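Local atomic coordinates of nematode fatty acid retinoid binding protein (Necator americanus, PDB entry 4XCP), a protein that holds palmitic acid inside an all-helical fold and probably, like others of its family, binds fatty acids and retinol. Residues F16-P22 / Y114-E119; L125-K130 / A163-E169; A96-A100 / A145-K149. Residue numbers count along the deposited sequence, not the author numbering.

Interaction 1 (F16-P22 / Y114-E119); sequences FKYEDIP and YYTGNE. With PLM (palmitic acid), chain B.
This is a loop-to-helix-end contact beside bound palmitic acid: 16-22, the N-terminal lead into helix 23-26, packs on 114-119, where helix 94-115 runs out into a loop. Phe16 and Lys17 are extended, residues 18-20 form a 3-10 turn (Asp20 N to Lys17 O, 2.8 Å), and Pro22 takes the N-cap position of helix 23-26. Phe16 CA lies 6.5 Å from Tyr114 CA and Asp20 CA 8.0 Å from Glu119 CA. Phe16 (chi1 t) turns its edge toward the face of Tyr114 (chi1 m) in an offset edge-to-face pair, centroids 5.5 Å apart, planes at 72°. Both rings line the ligand pocket of this nematode FAR protein: Phe16 CZ is 3.6 Å from PLM C5, Tyr114 CD2 3.6 Å from PLM C4, with Ile21 CD1 3.7 Å from PLM C3. Ile21 CG1 reaches Tyr114 OH at 3.7 Å. A bridging water hydrogen-bonds Tyr114 OH (2.7 Å) and donates to Asp20 O (2.9 Å). Asp20 OD2 accepts from Lys17 N (3.0 Å) and sits 2.6 Å from Glu119 OE2.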
ATOM      1  N   PHE A  16      -6.081  10.988  11.514  1.00 32.46           N
ATOM      2  CA  PHE A  16      -4.836  10.748  10.803  1.00 31.30           C
ATOM      3  C   PHE A  16      -4.511  11.979   9.936  1.00 31.37           C
ATOM      4  O   PHE A  16      -5.415  12.598   9.364  1.00 28.21           O
ATOM      5  CB  PHE A  16      -4.973   9.472   9.936  1.00 33.12           C
ATOM      6  CG  PHE A  16      -4.157   9.444   8.670  1.00 34.60           C
ATOM      7  CD1 PHE A  16      -2.815   9.081   8.697  1.00 37.95           C
ATOM      8  CD2 PHE A  16      -4.722   9.807   7.451  1.00 36.09           C
ATOM      9  CE1 PHE A  16      -2.051   9.083   7.525  1.00 38.66           C
ATOM     10  CE2 PHE A  16      -3.953   9.820   6.282  1.00 38.41           C
ATOM     11  CZ  PHE A  16      -2.624   9.461   6.326  1.00 36.77           C
ATOM     12  N   LYS A  17      -3.225  12.347   9.885  1.00 26.14           N
ATOM     13  CA  LYS A  17      -2.738  13.461   9.076  1.00 25.12           C
ATOM     14  C   LYS A  17      -1.635  12.922   8.206  1.00 27.76           C
ATOM     15  O   LYS A  17      -0.874  12.062   8.656  1.00 26.37           O
ATOM     16  CB  LYS A  17      -2.226  14.625   9.949  1.00 26.85           C
ATOM     17  CG  LYS A  17      -3.368  15.436  10.560  1.00 33.22           C
ATOM     18  CD  LYS A  17      -2.870  16.685  11.226  1.00 49.13           C
ATOM     19  CE  LYS A  17      -3.980  17.693  11.410  1.00 68.48           C
ATOM     20  NZ  LYS A  17      -3.444  19.041  11.758  1.00 81.62           N
ATOM     21  N   TYR A  18      -1.544  13.414   6.958  1.00 23.06           N
ATOM     22  CA  TYR A  18      -0.511  13.003   5.995  1.00 21.56           C
ATOM     23  C   TYR A  18       0.897  13.127   6.589  1.00 23.36           C
ATOM     24  O   TYR A  18       1.742  12.278   6.333  1.00 22.14           O
ATOM     25  CB  TYR A  18      -0.618  13.848   4.721  1.00 21.29           C
ATOM     26  CG  TYR A  18       0.119  13.280   3.533  1.00 18.30           C
ATOM     27  CD1 TYR A  18      -0.148  11.996   3.071  1.00 20.00           C
ATOM     28  CD2 TYR A  18       1.025  14.053   2.818  1.00 17.24           C
ATOM     29  CE1 TYR A  18       0.525  11.468   1.968  1.00 18.84           C
ATOM     30  CE2 TYR A  18       1.660  13.557   1.684  1.00 16.67           C
ATOM     31  CZ  TYR A  18       1.405  12.264   1.262  1.00 20.27           C
ATOM     32  OH  TYR A  18       2.067  11.752   0.174  1.00 20.94           O
ATOM     33  N   GLU A  19       1.129  14.159   7.416  1.00 20.70           N
ATOM     34  CA  GLU A  19       2.410  14.392   8.100  1.00 20.99           C
ATOM     35  C   GLU A  19       2.773  13.301   9.130  1.00 24.84           C
ATOM     36  O   GLU A  19       3.946  13.191   9.511  1.00 23.56           O
ATOM     37  CB  GLU A  19       2.454  15.773   8.753  1.00 23.16           C
ATOM     38  CG  GLU A  19       1.468  15.925   9.903  1.00 39.46           C
ATOM     39  CD  GLU A  19       1.558  17.198  10.724  1.00 60.04           C
ATOM     40  OE1 GLU A  19       2.419  18.059  10.429  1.00 48.65           O
ATOM     41  OE2 GLU A  19       0.770  17.321  11.688  1.00 56.88           O
ATOM     42  N   ASP A  20       1.779  12.490   9.568  1.00 22.43           N
ATOM     43  CA  ASP A  20       2.015  11.393  10.520  1.00 21.88           C
ATOM     44  C   ASP A  20       2.930  10.350   9.916  1.00 24.51           C
ATOM     45  O   ASP A  20       3.615   9.646  10.650  1.00 24.30           O
ATOM     46  CB  ASP A  20       0.694  10.746  10.953  1.00 22.29           C
ATOM     47  CG  ASP A  20      -0.195  11.686  11.734  1.00 26.19           C
ATOM     48  OD1 ASP A  20       0.280  12.775  12.117  1.00 27.60           O
ATOM     49  OD2 ASP A  20      -1.363  11.344  11.950  1.00 26.73           O
ATOM     50  N   ILE A  21       2.934  10.258   8.569  1.00 19.60           N
ATOM     51  CA  ILE A  21       3.777   9.322   7.823  1.00 17.79           C
ATOM     52  C   ILE A  21       5.105  10.018   7.545  1.00 21.50           C
ATOM     53  O   ILE A  21       5.098  11.075   6.918  1.00 20.99           O
ATOM     54  CB  ILE A  21       3.116   8.847   6.498  1.00 19.89           C
ATOM     55  CG1 ILE A  21       1.634   8.441   6.675  1.00 19.71           C
ATOM     56  CG2 ILE A  21       3.940   7.717   5.864  1.00 21.26           C
ATOM     57  CD1 ILE A  21       0.807   8.414   5.324  1.00 22.45           C
ATOM     58  N   PRO A  22       6.257   9.454   7.964  1.00 19.83           N
ATOM     59  CA  PRO A  22       7.552  10.108   7.656  1.00 20.29           C
ATOM     60  C   PRO A  22       7.705  10.332   6.148  1.00 23.19           C
ATOM     61  O   PRO A  22       7.317   9.453   5.356  1.00 21.27           O
ATOM     62  CB  PRO A  22       8.591   9.106   8.183  1.00 21.59           C
ATOM     63  CG  PRO A  22       7.870   8.303   9.203  1.00 25.34           C
ATOM     64  CD  PRO A  22       6.449   8.214   8.748  1.00 20.83           C
ATOM     65  N   TYR A 114      -3.009   2.998  11.230  1.00 31.32           N
ATOM     66  CA  TYR A 114      -3.326   4.430  11.115  1.00 30.71           C
ATOM     67  C   TYR A 114      -4.819   4.693  11.374  1.00 40.50           C
ATOM     68  O   TYR A 114      -5.197   5.832  11.668  1.00 40.39           O
ATOM     69  CB  TYR A 114      -2.927   4.999   9.740  1.00 28.86           C
ATOM     70  CG  TYR A 114      -1.443   5.248   9.579  1.00 26.83           C
ATOM     71  CD1 TYR A 114      -0.841   6.381  10.123  1.00 27.32           C
ATOM     72  CD2 TYR A 114      -0.635   4.345   8.892  1.00 26.59           C
ATOM     73  CE1 TYR A 114       0.538   6.579  10.036  1.00 24.17           C
ATOM     74  CE2 TYR A 114       0.735   4.570   8.739  1.00 26.72           C
ATOM     75  CZ  TYR A 114       1.317   5.684   9.317  1.00 28.93           C
ATOM     76  OH  TYR A 114       2.669   5.876   9.191  1.00 29.81           O
ATOM     77  N   TYR A 115      -5.664   3.649  11.233  1.00 41.69           N
ATOM     78  CA  TYR A 115      -7.115   3.719  11.442  1.00 43.62           C
ATOM     79  C   TYR A 115      -7.442   3.486  12.892  1.00 53.37           C
ATOM     80  O   TYR A 115      -8.245   4.219  13.463  1.00 53.48           O
ATOM     81  CB  TYR A 115      -7.832   2.652  10.622  1.00 44.25           C
ATOM     82  CG  TYR A 115      -7.989   2.950   9.150  1.00 45.66           C
ATOM     83  CD1 TYR A 115      -8.517   4.166   8.716  1.00 47.19           C
ATOM     84  CD2 TYR A 115      -7.717   1.978   8.193  1.00 46.46           C
ATOM     85  CE1 TYR A 115      -8.712   4.425   7.360  1.00 47.52           C
ATOM     86  CE2 TYR A 115      -7.937   2.213   6.838  1.00 47.23           C
ATOM     87  CZ  TYR A 115      -8.429   3.439   6.425  1.00 54.22           C
ATOM     88  OH  TYR A 115      -8.656   3.646   5.092  1.00 56.91           O
ATOM     89  N   THR A 116      -6.833   2.449  13.483  1.00 54.21           N
ATOM     90  CA  THR A 116      -7.020   2.093  14.883  1.00 56.58           C
ATOM     91  C   THR A 116      -6.091   2.971  15.762  1.00 63.55           C
ATOM     92  O   THR A 116      -5.535   3.977  15.284  1.00 63.39           O
ATOM     93  CB  THR A 116      -6.905   0.552  15.074  1.00 70.05           C
ATOM     94  OG1 THR A 116      -7.471   0.190  16.333  1.00 76.22           O
ATOM     95  CG2 THR A 116      -5.469   0.021  14.965  1.00 68.63           C
ATOM     96  N   GLY A 117      -5.975   2.603  17.038  1.00 61.06           N
ATOM     97  CA  GLY A 117      -5.120   3.300  17.985  1.00 61.30           C
ATOM     98  C   GLY A 117      -3.654   2.980  17.763  1.00 63.38           C
ATOM     99  O   GLY A 117      -3.314   1.885  17.289  1.00 63.58           O
ATOM    100  N   ASN A 118      -2.782   3.964  18.088  1.00 56.07           N
ATOM    101  CA  ASN A 118      -1.318   3.898  18.013  1.00 53.67           C
ATOM    102  C   ASN A 118      -0.805   3.638  16.564  1.00 48.83           C
ATOM    103  O   ASN A 118      -0.725   2.501  16.086  1.00 48.16           O
ATOM    104  CB  ASN A 118      -0.761   2.909  19.072  1.00 56.76           C
ATOM    105  CG  ASN A 118       0.489   2.148  18.726  1.00 92.13           C
ATOM    106  OD1 ASN A 118       0.441   0.932  18.516  1.00 91.80           O
ATOM    107  ND2 ASN A 118       1.627   2.837  18.657  1.00 84.05           N
ATOM    108  N   GLU A 119      -0.466   4.739  15.881  1.00 38.59           N
ATOM    109  CA  GLU A 119       0.087   4.761  14.527  1.00 35.11           C
ATOM    110  C   GLU A 119       1.458   4.086  14.571  1.00 36.28           C
ATOM    111  O   GLU A 119       2.101   4.113  15.627  1.00 36.18           O
ATOM    112  CB  GLU A 119       0.271   6.212  14.050  1.00 35.28           C
ATOM    113  CG  GLU A 119      -1.031   6.935  13.753  1.00 37.11           C
ATOM    114  CD  GLU A 119      -0.859   8.358  13.262  1.00 40.58           C
ATOM    115  OE1 GLU A 119       0.100   9.036  13.697  1.00 31.72           O
ATOM    116  OE2 GLU A 119      -1.689   8.797  12.437  1.00 26.16           O
TER
HETATM  117  C1  PLM B 201       0.164   3.026   3.843  1.00 53.44           C
HETATM  118  O1  PLM B 201      -0.603   3.591   2.952  1.00 57.60           O
HETATM  119  O2  PLM B 201       0.788   1.998   3.626  1.00 55.61           O
HETATM  120  C2  PLM B 201       0.219   3.761   5.150  1.00 46.98           C
HETATM  121  C3  PLM B 201      -0.663   5.002   5.273  1.00 43.07           C
HETATM  122  C4  PLM B 201      -2.102   4.702   5.640  1.00 41.00           C
HETATM  123  C5  PLM B 201      -2.984   5.926   5.751  1.00 38.87           C
HETATM  124  C6  PLM B 201      -4.373   5.660   6.314  1.00 39.01           C
HETATM  125  C7  PLM B 201      -5.527   5.936   5.361  1.00 38.20           C
HETATM  126  C8  PLM B 201      -5.688   4.883   4.300  1.00 37.63           C
HETATM  127  C9  PLM B 201      -6.743   5.165   3.286  1.00 37.04           C
HETATM  128  CA  PLM B 201      -6.321   4.870   1.874  1.00 39.44           C
HETATM  129  CB  PLM B 201      -6.727   3.533   1.297  1.00 42.30           C
HETATM  130  CC  PLM B 201      -6.393   3.366  -0.196  1.00 44.30           C
HETATM  131  CD  PLM B 201      -4.916   3.095  -0.547  1.00 44.97           C
HETATM  132  CE  PLM B 201      -3.974   4.296  -0.431  1.00 43.88           C
HETATM  133  CF  PLM B 201      -2.577   4.066  -0.946  1.00 43.22           C
HETATM  134  CG  PLM B 201      -1.618   3.416   0.029  1.00 42.05           C
HETATM  135  O   HOH W   1       3.902   6.853  11.413  1.00 38.56           O

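Interaction 2 (L125-K130 / A163-E169); sequences LKASVK and AAKFAGE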
ATOM      1  N   LEU A 125       7.887   1.066  10.651  1.00 20.82           N
ATOM      2  CA  LEU A 125       7.854   1.244   9.209  1.00 20.21           C
ATOM      3  C   LEU A 125       9.125   0.694   8.581  1.00 24.13           C
ATOM      4  O   LEU A 125       9.039  -0.014   7.577  1.00 23.52           O
ATOM      5  CB  LEU A 125       7.616   2.705   8.816  1.00 19.81           C
ATOM      6  CG  LEU A 125       6.272   3.322   9.251  1.00 23.45           C
ATOM      7  CD1 LEU A 125       6.299   4.816   9.071  1.00 23.05           C
ATOM      8  CD2 LEU A 125       5.101   2.739   8.472  1.00 23.04           C
ATOM      9  N   LYS A 126      10.295   0.953   9.215  1.00 22.13           N
ATOM     10  CA  LYS A 126      11.589   0.454   8.753  1.00 22.28           C
ATOM     11  C   LYS A 126      11.567  -1.072   8.739  1.00 26.52           C
ATOM     12  O   LYS A 126      12.059  -1.688   7.786  1.00 26.33           O
ATOM     13  CB  LYS A 126      12.720   0.952   9.671  1.00 26.54           C
ATOM     14  CG  LYS A 126      13.076   2.433   9.535  1.00 36.51           C
ATOM     15  CD  LYS A 126      14.305   2.753  10.378  1.00 43.64           C
ATOM     16  CE  LYS A 126      14.796   4.166  10.191  1.00 66.83           C
ATOM     17  NZ  LYS A 126      14.317   5.068  11.274  1.00 82.87           N
ATOM     18  N   ALA A 127      10.971  -1.679   9.789  1.00 23.43           N
ATOM     19  CA  ALA A 127      10.845  -3.133   9.915  1.00 24.09           C
ATOM     20  C   ALA A 127       9.954  -3.696   8.802  1.00 24.76           C
ATOM     21  O   ALA A 127      10.331  -4.713   8.221  1.00 22.28           O
ATOM     22  CB  ALA A 127      10.294  -3.508  11.283  1.00 25.20           C
ATOM     23  N   SER A 128       8.832  -3.004   8.443  1.00 20.21           N
ATOM     24  CA  SER A 128       7.971  -3.486   7.348  1.00 19.96           C
ATOM     25  C   SER A 128       8.669  -3.427   5.982  1.00 21.99           C
ATOM     26  O   SER A 128       8.546  -4.369   5.209  1.00 20.76           O
ATOM     27  CB  SER A 128       6.622  -2.766   7.302  1.00 23.21           C
ATOM     28  OG  SER A 128       6.745  -1.394   6.973  1.00 35.11           O
ATOM     29  N   VAL A 129       9.427  -2.352   5.711  1.00 18.20           N
ATOM     30  CA  VAL A 129      10.163  -2.177   4.446  1.00 18.93           C
ATOM     31  C   VAL A 129      11.284  -3.210   4.339  1.00 24.30           C
ATOM     32  O   VAL A 129      11.511  -3.777   3.263  1.00 23.88           O
ATOM     33  CB  VAL A 129      10.669  -0.716   4.267  1.00 21.92           C
ATOM     34  CG1 VAL A 129      11.570  -0.569   3.037  1.00 22.06           C
ATOM     35  CG2 VAL A 129       9.491   0.257   4.189  1.00 20.43           C
ATOM     36  N   LYS A 130      11.993  -3.436   5.456  1.00 20.80           N
ATOM     37  CA  LYS A 130      13.076  -4.410   5.550  1.00 20.76           C
ATOM     38  C   LYS A 130      12.581  -5.800   5.130  1.00 22.48           C
ATOM     39  O   LYS A 130      13.240  -6.447   4.313  1.00 22.71           O
ATOM     40  CB  LYS A 130      13.677  -4.420   6.976  1.00 23.91           C
ATOM     41  CG  LYS A 130      15.030  -5.126   7.075  1.00 44.04           C
ATOM     42  CD  LYS A 130      15.570  -5.067   8.502  1.00 59.29           C
ATOM     43  CE  LYS A 130      16.809  -5.910   8.714  1.00 76.57           C
ATOM     44  NZ  LYS A 130      18.000  -5.369   8.001  1.00 86.05           N
ATOM     45  N   ALA A 163      14.993   1.659  -0.748  1.00 24.98           N
ATOM     46  CA  ALA A 163      14.316   0.903   0.317  1.00 23.81           C
ATOM     47  C   ALA A 163      15.313   0.503   1.424  1.00 27.65           C
ATOM     48  O   ALA A 163      14.980   0.618   2.605  1.00 27.27           O
ATOM     49  CB  ALA A 163      13.634  -0.336  -0.253  1.00 23.63           C
ATOM     50  N   ALA A 164      16.534   0.064   1.038  1.00 24.91           N
ATOM     51  CA  ALA A 164      17.579  -0.341   1.979  1.00 25.08           C
ATOM     52  C   ALA A 164      18.043   0.832   2.836  1.00 29.35           C
ATOM     53  O   ALA A 164      18.198   0.661   4.036  1.00 28.57           O
ATOM     54  CB  ALA A 164      18.753  -0.969   1.240  1.00 26.26           C
ATOM     55  N   LYS A 165      18.218   2.024   2.233  1.00 28.56           N
ATOM     56  CA  LYS A 165      18.596   3.268   2.924  1.00 29.69           C
ATOM     57  C   LYS A 165      17.565   3.591   4.016  1.00 33.38           C
ATOM     58  O   LYS A 165      17.952   3.837   5.153  1.00 34.56           O
ATOM     59  CB  LYS A 165      18.677   4.442   1.933  1.00 33.61           C
ATOM     60  CG  LYS A 165      20.096   4.850   1.552  1.00 58.47           C
ATOM     61  CD  LYS A 165      20.113   5.871   0.403  1.00 73.45           C
ATOM     62  CE  LYS A 165      20.216   5.228  -0.968  1.00 85.27           C
ATOM     63  NZ  LYS A 165      19.854   6.172  -2.061  1.00 92.47           N
ATOM     64  N   PHE A 166      16.259   3.542   3.686  1.00 27.61           N
ATOM     65  CA  PHE A 166      15.200   3.794   4.665  1.00 26.32           C
ATOM     66  C   PHE A 166      15.184   2.754   5.786  1.00 33.34           C
ATOM     67  O   PHE A 166      15.118   3.124   6.955  1.00 33.36           O
ATOM     68  CB  PHE A 166      13.814   3.866   3.992  1.00 26.20           C
ATOM     69  CG  PHE A 166      12.696   4.053   4.991  1.00 26.21           C
ATOM     70  CD1 PHE A 166      12.440   5.305   5.548  1.00 28.50           C
ATOM     71  CD2 PHE A 166      11.922   2.974   5.407  1.00 25.75           C
ATOM     72  CE1 PHE A 166      11.425   5.470   6.500  1.00 27.93           C
ATOM     73  CE2 PHE A 166      10.915   3.144   6.362  1.00 27.14           C
ATOM     74  CZ  PHE A 166      10.680   4.387   6.904  1.00 25.55           C
ATOM     75  N   ALA A 167      15.204   1.459   5.428  1.00 32.57           N
ATOM     76  CA  ALA A 167      15.148   0.348   6.378  1.00 33.87           C
ATOM     77  C   ALA A 167      16.336   0.345   7.360  1.00 43.59           C
ATOM     78  O   ALA A 167      16.231  -0.213   8.451  1.00 43.41           O
ATOM     79  CB  ALA A 167      15.071  -0.971   5.622  1.00 34.21           C
ATOM     80  N   GLY A 168      17.428   0.996   6.969  1.00 44.94           N
ATOM     81  CA  GLY A 168      18.636   1.122   7.771  1.00 47.71           C
ATOM     82  C   GLY A 168      19.612   0.008   7.486  1.00 58.62           C
ATOM     83  O   GLY A 168      20.801   0.267   7.257  1.00 61.05           O
ATOM     84  N   GLU A 169      19.095  -1.250   7.478  1.00 56.96           N
ATOM     85  CA  GLU A 169      19.813  -2.511   7.231  1.00 89.83           C
ATOM     86  C   GLU A 169      20.836  -2.803   8.328  1.00133.20           C
ATOM     87  O   GLU A 169      20.483  -2.821   9.507  1.00 99.64           O
ATOM     88  CB  GLU A 169      20.452  -2.558   5.825  1.00 91.32           C
ATOM     89  CG  GLU A 169      19.461  -2.433   4.678  1.00 98.78           C
ATOM     90  CD  GLU A 169      18.792  -3.724   4.249  1.00111.78           C
ATOM     91  OE1 GLU A 169      17.662  -3.993   4.715  1.00 93.06           O
ATOM     92  OE2 GLU A 169      19.386  -4.453   3.420  1.00105.97           O
TER
HETATM   93  O   HOH W   2      16.024  -6.374   3.883  1.00 30.93           O
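Val129 and Phe166 fill the middle of this helix pair: Val129 CG2 lies 3.8 Å from Phe166 CD2, while Val129 CG1 is 3.9 Å from Ala163 CB. Phe166, with chi1 t, lays its ring along helix 122-138, so that Leu125 C meets the ring edge at Phe166 CE2 (3.8 Å) and the aliphatic part of Lys126 covers one face. There Lys126 CG makes a CH-pi contact, 4.2 Å from the centroid of the Phe166 ring. The small side chain of Ala167 lets the backbones close in, with Lys126 CA and Ala167 CA just 4.3 Å apart. Helix 162-167, the last of this all-helical protein, lies roughly antiparallel on helix 122-138: the segment axes approach to 8.7 Å at a crossing angle of -144°. Tyr25 of helix 23-26 also touches Leu125 and Val129, and Leu28 touches Val129 and Phe166. Gly168 leaves the helix with positive phi (91°). At the exposed edge Lys130 NZ and Glu169 OE1 form a rather long salt bridge of 3.6 Å, although Glu169 is poorly ordered. One water donates to both Lys130 O (2.8 Å) and Glu169 OE1 (3.0 Å).

Interaction 3 (A96-A100 / A145-K149); sequences AKGFA and ADFGK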
ATOM      1  N   ALA A  96       6.123 -13.605  -8.773  1.00 17.58           N
ATOM      2  CA  ALA A  96       5.954 -12.161  -8.573  1.00 16.68           C
ATOM      3  C   ALA A  96       4.553 -11.851  -8.009  1.00 21.61           C
ATOM      4  O   ALA A  96       4.430 -10.940  -7.188  1.00 18.38           O
ATOM      5  CB  ALA A  96       6.201 -11.405  -9.869  1.00 17.63           C
ATOM      6  N   LYS A  97       3.515 -12.659  -8.390  1.00 20.97           N
ATOM      7  CA  LYS A  97       2.150 -12.512  -7.848  1.00 21.63           C
ATOM      8  C   LYS A  97       2.172 -12.764  -6.326  1.00 24.92           C
ATOM      9  O   LYS A  97       1.635 -11.957  -5.571  1.00 23.90           O
ATOM     10  CB  LYS A  97       1.161 -13.464  -8.544  1.00 24.86           C
ATOM     11  CG  LYS A  97      -0.311 -13.205  -8.196  1.00 32.86           C
ATOM     12  CD  LYS A  97      -1.279 -14.147  -8.951  1.00 43.66           C
ATOM     13  CE  LYS A  97      -1.501 -13.754 -10.403  1.00 58.28           C
ATOM     14  NZ  LYS A  97      -2.459 -14.657 -11.097  1.00 65.84           N
ATOM     15  N   GLY A  98       2.828 -13.847  -5.903  1.00 22.28           N
ATOM     16  CA  GLY A  98       2.980 -14.189  -4.489  1.00 22.06           C
ATOM     17  C   GLY A  98       3.652 -13.085  -3.696  1.00 24.17           C
ATOM     18  O   GLY A  98       3.185 -12.725  -2.612  1.00 22.82           O
ATOM     19  N   PHE A  99       4.722 -12.489  -4.275  1.00 20.65           N
ATOM     20  CA  PHE A  99       5.469 -11.388  -3.657  1.00 18.68           C
ATOM     21  C   PHE A  99       4.600 -10.152  -3.492  1.00 22.95           C
ATOM     22  O   PHE A  99       4.561  -9.573  -2.410  1.00 21.96           O
ATOM     23  CB  PHE A  99       6.736 -11.033  -4.455  1.00 19.00           C
ATOM     24  CG  PHE A  99       7.327  -9.701  -4.037  1.00 18.47           C
ATOM     25  CD1 PHE A  99       7.926  -9.545  -2.788  1.00 19.13           C
ATOM     26  CD2 PHE A  99       7.224  -8.585  -4.863  1.00 18.96           C
ATOM     27  CE1 PHE A  99       8.436  -8.304  -2.395  1.00 18.75           C
ATOM     28  CE2 PHE A  99       7.755  -7.354  -4.471  1.00 19.00           C
ATOM     29  CZ  PHE A  99       8.363  -7.225  -3.250  1.00 16.02           C
ATOM     30  N   ALA A 100       3.942  -9.739  -4.580  1.00 20.60           N
ATOM     31  CA  ALA A 100       3.066  -8.580  -4.623  1.00 20.41           C
ATOM     32  C   ALA A 100       1.928  -8.724  -3.612  1.00 23.91           C
ATOM     33  O   ALA A 100       1.639  -7.773  -2.893  1.00 22.73           O
ATOM     34  CB  ALA A 100       2.518  -8.397  -6.029  1.00 21.39           C
ATOM     35  N   ALA A 145      12.170  -9.403 -12.553  1.00 21.45           N
ATOM     36  CA  ALA A 145      11.938  -8.826 -13.883  1.00 22.87           C
ATOM     37  C   ALA A 145      10.427  -8.771 -14.195  1.00 27.20           C
ATOM     38  O   ALA A 145       9.940  -7.777 -14.730  1.00 25.33           O
ATOM     39  CB  ALA A 145      12.694  -9.622 -14.958  1.00 24.28           C
ATOM     40  N   ASP A 146       9.693  -9.822 -13.807  1.00 23.64           N
ATOM     41  CA  ASP A 146       8.252  -9.908 -13.996  1.00 22.86           C
ATOM     42  C   ASP A 146       7.540  -8.829 -13.143  1.00 26.08           C
ATOM     43  O   ASP A 146       6.725  -8.050 -13.671  1.00 24.84           O
ATOM     44  CB  ASP A 146       7.785 -11.333 -13.661  1.00 24.04           C
ATOM     45  CG  ASP A 146       6.347 -11.634 -14.010  1.00 30.01           C
ATOM     46  OD1 ASP A 146       5.881 -11.169 -15.080  1.00 31.64           O
ATOM     47  OD2 ASP A 146       5.724 -12.421 -13.282  1.00 28.17           O
ATOM     48  N   PHE A 147       7.944  -8.703 -11.860  1.00 22.59           N
ATOM     49  CA  PHE A 147       7.410  -7.681 -10.958  1.00 20.69           C
ATOM     50  C   PHE A 147       7.685  -6.263 -11.491  1.00 24.80           C
ATOM     51  O   PHE A 147       6.769  -5.439 -11.506  1.00 24.02           O
ATOM     52  CB  PHE A 147       7.947  -7.851  -9.510  1.00 20.91           C
ATOM     53  CG  PHE A 147       7.518  -6.738  -8.574  1.00 20.54           C
ATOM     54  CD1 PHE A 147       6.264  -6.761  -7.966  1.00 21.10           C
ATOM     55  CD2 PHE A 147       8.361  -5.653  -8.319  1.00 20.63           C
ATOM     56  CE1 PHE A 147       5.859  -5.718  -7.114  1.00 20.50           C
ATOM     57  CE2 PHE A 147       7.968  -4.626  -7.454  1.00 21.93           C
ATOM     58  CZ  PHE A 147       6.713  -4.660  -6.863  1.00 19.12           C
ATOM     59  N   GLY A 148       8.928  -6.012 -11.922  1.00 21.74           N
ATOM     60  CA  GLY A 148       9.387  -4.729 -12.451  1.00 22.11           C
ATOM     61  C   GLY A 148       8.651  -4.221 -13.677  1.00 28.43           C
ATOM     62  O   GLY A 148       8.519  -3.008 -13.866  1.00 27.34           O
ATOM     63  N   LYS A 149       8.173  -5.143 -14.526  1.00 27.88           N
ATOM     64  CA  LYS A 149       7.418  -4.824 -15.750  1.00 28.65           C
ATOM     65  C   LYS A 149       6.063  -4.201 -15.388  1.00 30.36           C
ATOM     66  O   LYS A 149       5.622  -3.264 -16.047  1.00 30.81           O
ATOM     67  CB  LYS A 149       7.241  -6.101 -16.593  1.00 33.02           C
ATOM     68  CG  LYS A 149       6.595  -5.895 -17.957  1.00 54.48           C
ATOM     69  CD  LYS A 149       6.993  -7.009 -18.910  1.00 69.25           C
ATOM     70  CE  LYS A 149       6.047  -7.139 -20.074  1.00 83.43           C
ATOM     71  NZ  LYS A 149       4.967  -8.119 -19.790  1.00 95.40           N
TER
HETATM   72  O   HOH W   3       6.804 -14.218 -11.550  1.00 21.37           O
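Most striking here is a pair of phenylalanines meeting almost at right angles: the edge of Phe99 points into the face of Phe147 in a T-shaped pair, centroids 5.0 Å apart and planes at 82°. The closest atoms are Phe99 CE2 and Phe147 CE1, at 3.6 Å. Both side chains have chi1 near t and leave their helices toward the partner, so the rings meet between helix 94-115 and helix 141-150. The axes of segments 96-100 and 145-149 cross at -63°, 9.6 Å apart at their closest. Alanines on 96-100 leave room for the large ring. Ala96 CB packs 4.0 Å from Phe147 CB, and Ala100 CB lies at the ring edge, 4.4 Å from Phe147 CE1. Ala96 CA and Phe147 CA are 5.3 Å apart. Met139 touches both rings, and Leu154 and Phe158 of helix 152-159 add to the packing on Phe147. At the border, Asp146 OD2 accepts a hydrogen bond from Gly93 N and another from a water (2.7 Å), which accepts from Ala96 N (2.9 Å). Apolar and aromatic packing therefore joins the two helices directly, whereas the polar link between these segments passes through water beside the N-terminal end of helix 94-115.

In the fold
Helix 94-115 serves two of the three contacts, interaction 3 near its start and interaction 1 at its end; their centres are about 28 Å apart, on opposite sides of the chain's centre. Helix 122-138 follows it and carries one side of interaction 2, where Leu125 CD1 touches interaction 1 at Pro22 CD (3.4 Å) and Tyr114 OH (3.8 Å). Interaction 3 is the buried one, aromatic and alanine-rich, and about 8 Å from interaction 2 at the nearest atoms. Interactions 1 and 2 are partly buried, each with an apolar inside and a charged edge, but one brings two acids together while the other pairs opposite charges. Interaction 1 alone of the three touches one of the bound palmitic acids.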